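Local atomic coordinates of bacteriocin immunity protein (Pseudomonas aeruginosa, PDB entry 6W0V), a protein that probably protects Pseudomonas aeruginosa from pyocin S8 by binding the nuclease domain of this DNase toxin as its cognate immunity protein. Residues B[31-34]-B[35-39]; B[56-59]-B[60-64]. The protein carries 1 engineered substitution. One frame throughout, in Å; residues are numbered along the deposited sequence.

Contact 1: B[31-34]-B[35-39]; sequences DVVV and YAIVN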
ATOM      1  N   ASP B  31       9.558   1.904   1.260  1.00 14.50           N
ATOM      2  CA  ASP B  31       9.543   1.098   2.499  1.00 14.72           C
ATOM      3  C   ASP B  31      10.619   1.605   3.445  1.00 15.03           C
ATOM      4  O   ASP B  31      10.383   1.590   4.655  1.00 15.50           O
ATOM      5  CB  ASP B  31       9.804  -0.372   2.208  1.00 15.58           C
ATOM      6  CG  ASP B  31       8.550  -1.127   1.850  1.00 16.57           C
ATOM      7  OD1 ASP B  31       7.473  -0.512   1.897  1.00 16.05           O
ATOM      8  OD2 ASP B  31       8.677  -2.324   1.538  1.00 19.98           O
ATOM      9  N   VAL B  32      11.763   2.008   2.910  1.00 15.71           N
ATOM     10  CA  VAL B  32      12.874   2.490   3.771  1.00 16.65           C
ATOM     11  C   VAL B  32      12.309   3.639   4.592  1.00 15.87           C
ATOM     12  O   VAL B  32      12.542   3.653   5.793  1.00 16.93           O
ATOM     13  CB  VAL B  32      14.096   2.925   2.949  1.00 19.00           C
ATOM     14  CG1 VAL B  32      15.097   3.682   3.809  1.00 20.79           C
ATOM     15  CG2 VAL B  32      14.756   1.738   2.278  1.00 19.38           C
ATOM     16  N   VAL B  33      11.581   4.543   3.948  1.00 14.29           N
ATOM     17  CA  VAL B  33      11.044   5.747   4.638  1.00 14.53           C
ATOM     18  C   VAL B  33       9.954   5.278   5.591  1.00 13.92           C
ATOM     19  O   VAL B  33       9.972   5.639   6.771  1.00 14.44           O
ATOM     20  CB  VAL B  33      10.536   6.774   3.620  1.00 15.43           C
ATOM     21  CG1 VAL B  33       9.800   7.915   4.297  1.00 16.13           C
ATOM     22  CG2 VAL B  33      11.678   7.295   2.773  1.00 17.11           C
ATOM     23  N   VAL B  34       9.014   4.496   5.106  1.00 13.89           N
ATOM     24  CA  VAL B  34       7.878   4.052   5.945  1.00 13.35           C
ATOM     25  C   VAL B  34       8.437   3.415   7.206  1.00 12.83           C
ATOM     26  O   VAL B  34       8.003   3.763   8.295  1.00 14.43           O
ATOM     27  CB  VAL B  34       6.967   3.069   5.200  1.00 13.27           C
ATOM     28  CG1 VAL B  34       6.009   2.380   6.161  1.00 13.92           C
ATOM     29  CG2 VAL B  34       6.223   3.767   4.078  1.00 14.38           C
ATOM     30  N   TYR B  35       9.375   2.498   7.062  1.00 13.15           N
ATOM     31  CA  TYR B  35       9.869   1.726   8.220  1.00 14.72           C
ATOM     32  C   TYR B  35      10.804   2.573   9.063  1.00 14.72           C
ATOM     33  O   TYR B  35      10.836   2.324  10.262  1.00 15.21           O
ATOM     34  CB  TYR B  35      10.429   0.386   7.772  1.00 16.45           C
ATOM     35  CG  TYR B  35       9.239  -0.499   7.576  1.00 19.38           C
ATOM     36  CD1 TYR B  35       8.589  -1.029   8.678  1.00 21.48           C
ATOM     37  CD2 TYR B  35       8.631  -0.599   6.346  1.00 17.94           C
ATOM     38  CE1 TYR B  35       7.427  -1.765   8.535  1.00 22.59           C
ATOM     39  CE2 TYR B  35       7.478  -1.345   6.180  1.00 17.65           C
ATOM     40  CZ  TYR B  35       6.876  -1.933   7.277  1.00 21.52           C
ATOM     41  OH  TYR B  35       5.730  -2.662   7.145  1.00 23.89           O
ATOM     42  N   ALA B  36      11.501   3.535   8.473  1.00 15.79           N
ATOM     43  CA  ALA B  36      12.316   4.468   9.273  1.00 15.46           C
ATOM     44  C   ALA B  36      11.342   5.123  10.246  1.00 15.10           C
ATOM     45  O   ALA B  36      11.643   5.217  11.450  1.00 16.20           O
ATOM     46  CB  ALA B  36      13.029   5.475   8.415  1.00 16.70           C
ATOM     47  N   ILE B  37      10.177   5.502   9.739  1.00 13.02           N
ATOM     48  CA  ILE B  37       9.159   6.209  10.558  1.00 13.99           C
ATOM     49  C   ILE B  37       8.573   5.224  11.557  1.00 13.80           C
ATOM     50  O   ILE B  37       8.562   5.506  12.753  1.00 15.50           O
ATOM     51  CB  ILE B  37       8.059   6.810   9.682  1.00 14.66           C
ATOM     52  CG1 ILE B  37       8.638   7.892   8.777  1.00 14.77           C
ATOM     53  CG2 ILE B  37       6.913   7.314  10.547  1.00 15.07           C
ATOM     54  CD1 ILE B  37       7.774   8.221   7.625  1.00 15.71           C
ATOM     55  N   VAL B  38       8.022   4.133  11.063  1.00 13.86           N
ATOM     56  CA  VAL B  38       7.194   3.227  11.891  1.00 15.60           C
ATOM     57  C   VAL B  38       8.084   2.535  12.921  1.00 14.65           C
ATOM     58  O   VAL B  38       7.654   2.396  14.059  1.00 15.70           O
ATOM     59  CB  VAL B  38       6.429   2.253  10.986  1.00 18.23           C
ATOM     60  CG1 VAL B  38       5.922   1.033  11.730  1.00 19.00           C
ATOM     61  CG2 VAL B  38       5.303   2.994  10.287  1.00 18.16           C
ATOM     62  N   ASN B  39       9.286   2.119  12.545  1.00 14.03           N
ATOM     63  CA  ASN B  39      10.171   1.405  13.495  1.00 16.03           C
ATOM     64  C   ASN B  39      10.553   2.371  14.614  1.00 16.11           C
ATOM     65  O   ASN B  39      10.539   1.964  15.784  1.00 19.82           O
ATOM     66  CB  ASN B  39      11.394   0.807  12.812  1.00 15.80           C
ATOM     67  CG  ASN B  39      11.009  -0.309  11.869  1.00 17.41           C
ATOM     68  OD1 ASN B  39       9.915  -0.852  11.981  1.00 20.34           O
ATOM     69  ND2 ASN B  39      11.906  -0.647  10.962  1.00 20.61           N
TER

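Contact 2: B[56-59]-B[60-64]; sequences DEED and SPEGV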
ATOM      1  N   ASP B  56     -11.498  10.685  12.117  1.00 34.29           N
ATOM      2  CA  ASP B  56     -11.293  11.778  13.108  1.00 36.20           C
ATOM      3  C   ASP B  56      -9.836  12.257  13.099  1.00 29.88           C
ATOM      4  O   ASP B  56      -9.521  13.196  13.847  1.00 33.35           O
ATOM      5  CB  ASP B  56     -11.641  11.273  14.510  1.00 38.47           C
ATOM      6  CG  ASP B  56     -10.992   9.929  14.787  1.00 44.23           C
ATOM      7  OD1 ASP B  56     -11.445   8.933  14.186  1.00 43.06           O
ATOM      8  OD2 ASP B  56     -10.004   9.898  15.546  1.00 49.98           O
ATOM      9  N   GLU B  57      -8.958  11.625  12.317  1.00 26.75           N
ATOM     10  CA  GLU B  57      -7.508  11.932  12.362  1.00 26.92           C
ATOM     11  C   GLU B  57      -7.115  12.696  11.104  1.00 25.19           C
ATOM     12  O   GLU B  57      -7.746  12.482  10.050  1.00 28.85           O
ATOM     13  CB  GLU B  57      -6.709  10.645  12.511  1.00 27.44           C
ATOM     14  CG  GLU B  57      -6.982   9.966  13.833  1.00 27.64           C
ATOM     15  CD  GLU B  57      -6.245   8.660  14.031  1.00 26.82           C
ATOM     16  OE1 GLU B  57      -6.119   8.233  15.194  1.00 29.48           O
ATOM     17  OE2 GLU B  57      -5.815   8.069  13.022  1.00 26.06           O
ATOM     18  N   GLU B  58      -6.096  13.538  11.217  1.00 22.39           N
ATOM     19  CA  GLU B  58      -5.640  14.368  10.084  1.00 22.41           C
ATOM     20  C   GLU B  58      -4.750  13.508   9.196  1.00 20.23           C
ATOM     21  O   GLU B  58      -3.745  12.961   9.660  1.00 20.45           O
ATOM     22  CB  GLU B  58      -4.907  15.625  10.527  1.00 25.23           C
ATOM     23  CG  GLU B  58      -4.679  16.567   9.368  1.00 27.35           C
ATOM     24  CD  GLU B  58      -4.101  17.910   9.758  1.00 28.34           C
ATOM     25  OE1 GLU B  58      -2.874  18.078   9.635  1.00 27.73           O
ATOM     26  OE2 GLU B  58      -4.882  18.775  10.166  1.00 35.55           O
ATOM     27  N   ASP B  59      -5.142  13.394   7.943  1.00 20.07           N
ATOM     28  CA  ASP B  59      -4.368  12.626   6.956  1.00 19.75           C
ATOM     29  C   ASP B  59      -3.303  13.561   6.382  1.00 19.29           C
ATOM     30  O   ASP B  59      -3.532  14.128   5.317  1.00 21.25           O
ATOM     31  CB  ASP B  59      -5.325  12.070   5.919  1.00 18.59           C
ATOM     32  CG  ASP B  59      -4.620  11.111   5.003  1.00 18.33           C
ATOM     33  OD1 ASP B  59      -3.463  10.770   5.314  1.00 17.50           O
ATOM     34  OD2 ASP B  59      -5.235  10.749   4.018  1.00 20.34           O
ATOM     35  N   SER B  60      -2.207  13.766   7.109  1.00 18.17           N
ATOM     36  CA  SER B  60      -1.131  14.716   6.720  1.00 20.20           C
ATOM     37  C   SER B  60       0.161  14.379   7.452  1.00 19.12           C
ATOM     38  O   SER B  60       0.119  13.618   8.411  1.00 18.49           O
ATOM     39  CB  SER B  60      -1.565  16.129   6.985  1.00 20.26           C
ATOM     40  OG  SER B  60      -1.779  16.336   8.369  1.00 24.21           O
ATOM     41  N   PRO B  61       1.336  14.884   6.996  1.00 20.22           N
ATOM     42  CA  PRO B  61       2.610  14.635   7.666  1.00 19.85           C
ATOM     43  C   PRO B  61       2.465  15.167   9.095  1.00 17.58           C
ATOM     44  O   PRO B  61       2.884  14.509  10.006  1.00 17.67           O
ATOM     45  CB  PRO B  61       3.693  15.292   6.779  1.00 22.61           C
ATOM     46  CG  PRO B  61       2.928  16.184   5.814  1.00 23.95           C
ATOM     47  CD  PRO B  61       1.513  15.645   5.752  1.00 21.79           C
ATOM     48  N   GLU B  62       1.742  16.268   9.262  1.00 18.94           N
ATOM     49  CA  GLU B  62       1.543  16.861  10.606  1.00 18.01           C
ATOM     50  C   GLU B  62       0.718  15.910  11.475  1.00 18.16           C
ATOM     51  O   GLU B  62       1.082  15.732  12.631  1.00 18.19           O
ATOM     52  CB  GLU B  62       0.872  18.225  10.510  1.00 19.37           C
ATOM     53  CG  GLU B  62       1.749  19.239   9.820  1.00 22.08           C
ATOM     54  CD  GLU B  62       1.638  19.263   8.311  1.00 24.05           C
ATOM     55  OE1 GLU B  62       2.350  20.072   7.697  1.00 27.90           O
ATOM     56  OE2 GLU B  62       0.836  18.476   7.759  1.00 24.31           O
ATOM     57  N   GLY B  63      -0.350  15.319  10.925  1.00 17.20           N
ATOM     58  CA  GLY B  63      -1.207  14.378  11.668  1.00 17.35           C
ATOM     59  C   GLY B  63      -0.402  13.168  12.067  1.00 16.29           C
ATOM     60  O   GLY B  63      -0.465  12.719  13.192  1.00 16.18           O
ATOM     61  N   VAL B  64       0.362  12.636  11.131  1.00 16.24           N
ATOM     62  CA  VAL B  64       1.193  11.447  11.440  1.00 15.44           C
ATOM     63  C   VAL B  64       2.153  11.823  12.562  1.00 15.18           C
ATOM     64  O   VAL B  64       2.279  11.066  13.512  1.00 15.81           O
ATOM     65  CB  VAL B  64       1.978  10.968  10.216  1.00 15.86           C
ATOM     66  CG1 VAL B  64       2.957   9.875  10.610  1.00 17.01           C
ATOM     67  CG2 VAL B  64       1.054  10.519   9.094  1.00 15.95           C
TER
HETATM   68  O   HOH W   1      -1.759  19.857   7.776  1.00 35.20           O

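Contact 1: B[31-34]-B[35-39]
The Tyr35 ring is flanked by two residues of the preceding helical turn: Val34 CG1 lies over one face, 4.0 Å from Tyr35 CD2, and Asp31 O sits at the edge, in the ring plane, 3.3 Å from that same CD2. Asn39 OD1 is also at the edge and in plane. With CG beside its own backbone N (chi1 -80°), Tyr35 sends its ring alongside Val34, and the two side chains point the same way. Asp31 O also accepts the backbone bond from Tyr35 N, 2.8 Å away and nearly straight at 166°. It is one of four successive i to i+4 bonds between the two segments, ending with Val38 N to Val34 O at 2.8 Å; Asn39 N to Tyr35 O continues the series.

Aliphatic contacts follow the same spacing. Val33 CG1 meets Ile37 CD1 at 3.9 Å with both chains pointing the same way, and Val34 CG1 approaches Val38 CG2 at 4.2 Å. Leu19 of helix 9-21 packs on Val33, Val34 and Ile37, while Phe51 touches Val34 and Ile50 touches Ile37 and Val38. Asp31, Val34 and Tyr35 also pack on Phe81 of the pyocin S8 chain, and Asp31 OD1 forms a salt bridge with Lys93 of that chain. The chemistry thus divides the helix: Val33 and Ile37 face the core of the immunity protein, Asp31 and Tyr35 meet the toxin, and Val34 serves both.

Contact 2: B[56-59]-B[60-64]
Ser60 OG donates to Glu58 OE1 over a modelled distance of just 2.4 Å, a hydrogen bond so short that its exact length is doubtful. The carboxylate comes from an extended side chain whose CG stands anti to the backbone N (chi1 -170°), which carries the chain across Ser60 toward the first turn of helix 61-74. Ser60 OG has a second task: it accepts from Gly63 N at 3.1 Å, with an angle of 155° at the hydrogen. The Ser60 chi1 of 63° sets OG between Ser60 N and the carbonyl carbon, facing that amide.

This is a serine N-cap, with the helix opening at Pro61 and the first backbone bond running from Val64 N to Ser60 O. Just ahead of it, Asp59 is the centre of an inverse gamma turn, which Ser60 N closes with a weak bond to Glu58 O at 3.1 Å. The same carbonyl oxygen lies 3.5 Å from Gly63 CA in an almost linear CA-H...O contact, and it also accepts from Arg67 NH1 one turn further along the helix. Gly63, without a side chain, lets the carbonyl settle directly against the helix backbone.

On the outer side, a water donates to both Glu58 OE1 and Glu62 OE2, at 2.8 and 2.9 Å. It bridges two carboxylate oxygens of like charge that lie 4.2 Å apart, and its two donated bonds probably offset part of their repulsion; the nearby helix start may ease it further. Asp59 turns to other partners: it packs on Phe20 of helix 9-21, and its OD2 accepts a hydrogen bond from Lys68 N of the pyocin S8 chain.

Contact 1 comes first along the chain, within helix 27-41; contact 2 follows after the short helix 48-51, where the end of the loop, 56-60, leads into helix 61-74. Their centres are about 17 Å apart, on opposite sides of the chain's centre, and their nearest atoms are about 5 Å apart without touching. Helix 9-21 is their common neighbour, with Leu19 against contact 1 and Phe13, Ile16 and Phe20 against contact 2. Both belong to the small all-helical fold of the colicin and pyocin immunity family. Each also reaches the pyocin S8 chain, so toxin binding draws on a helix flank and on the loop before the last helix.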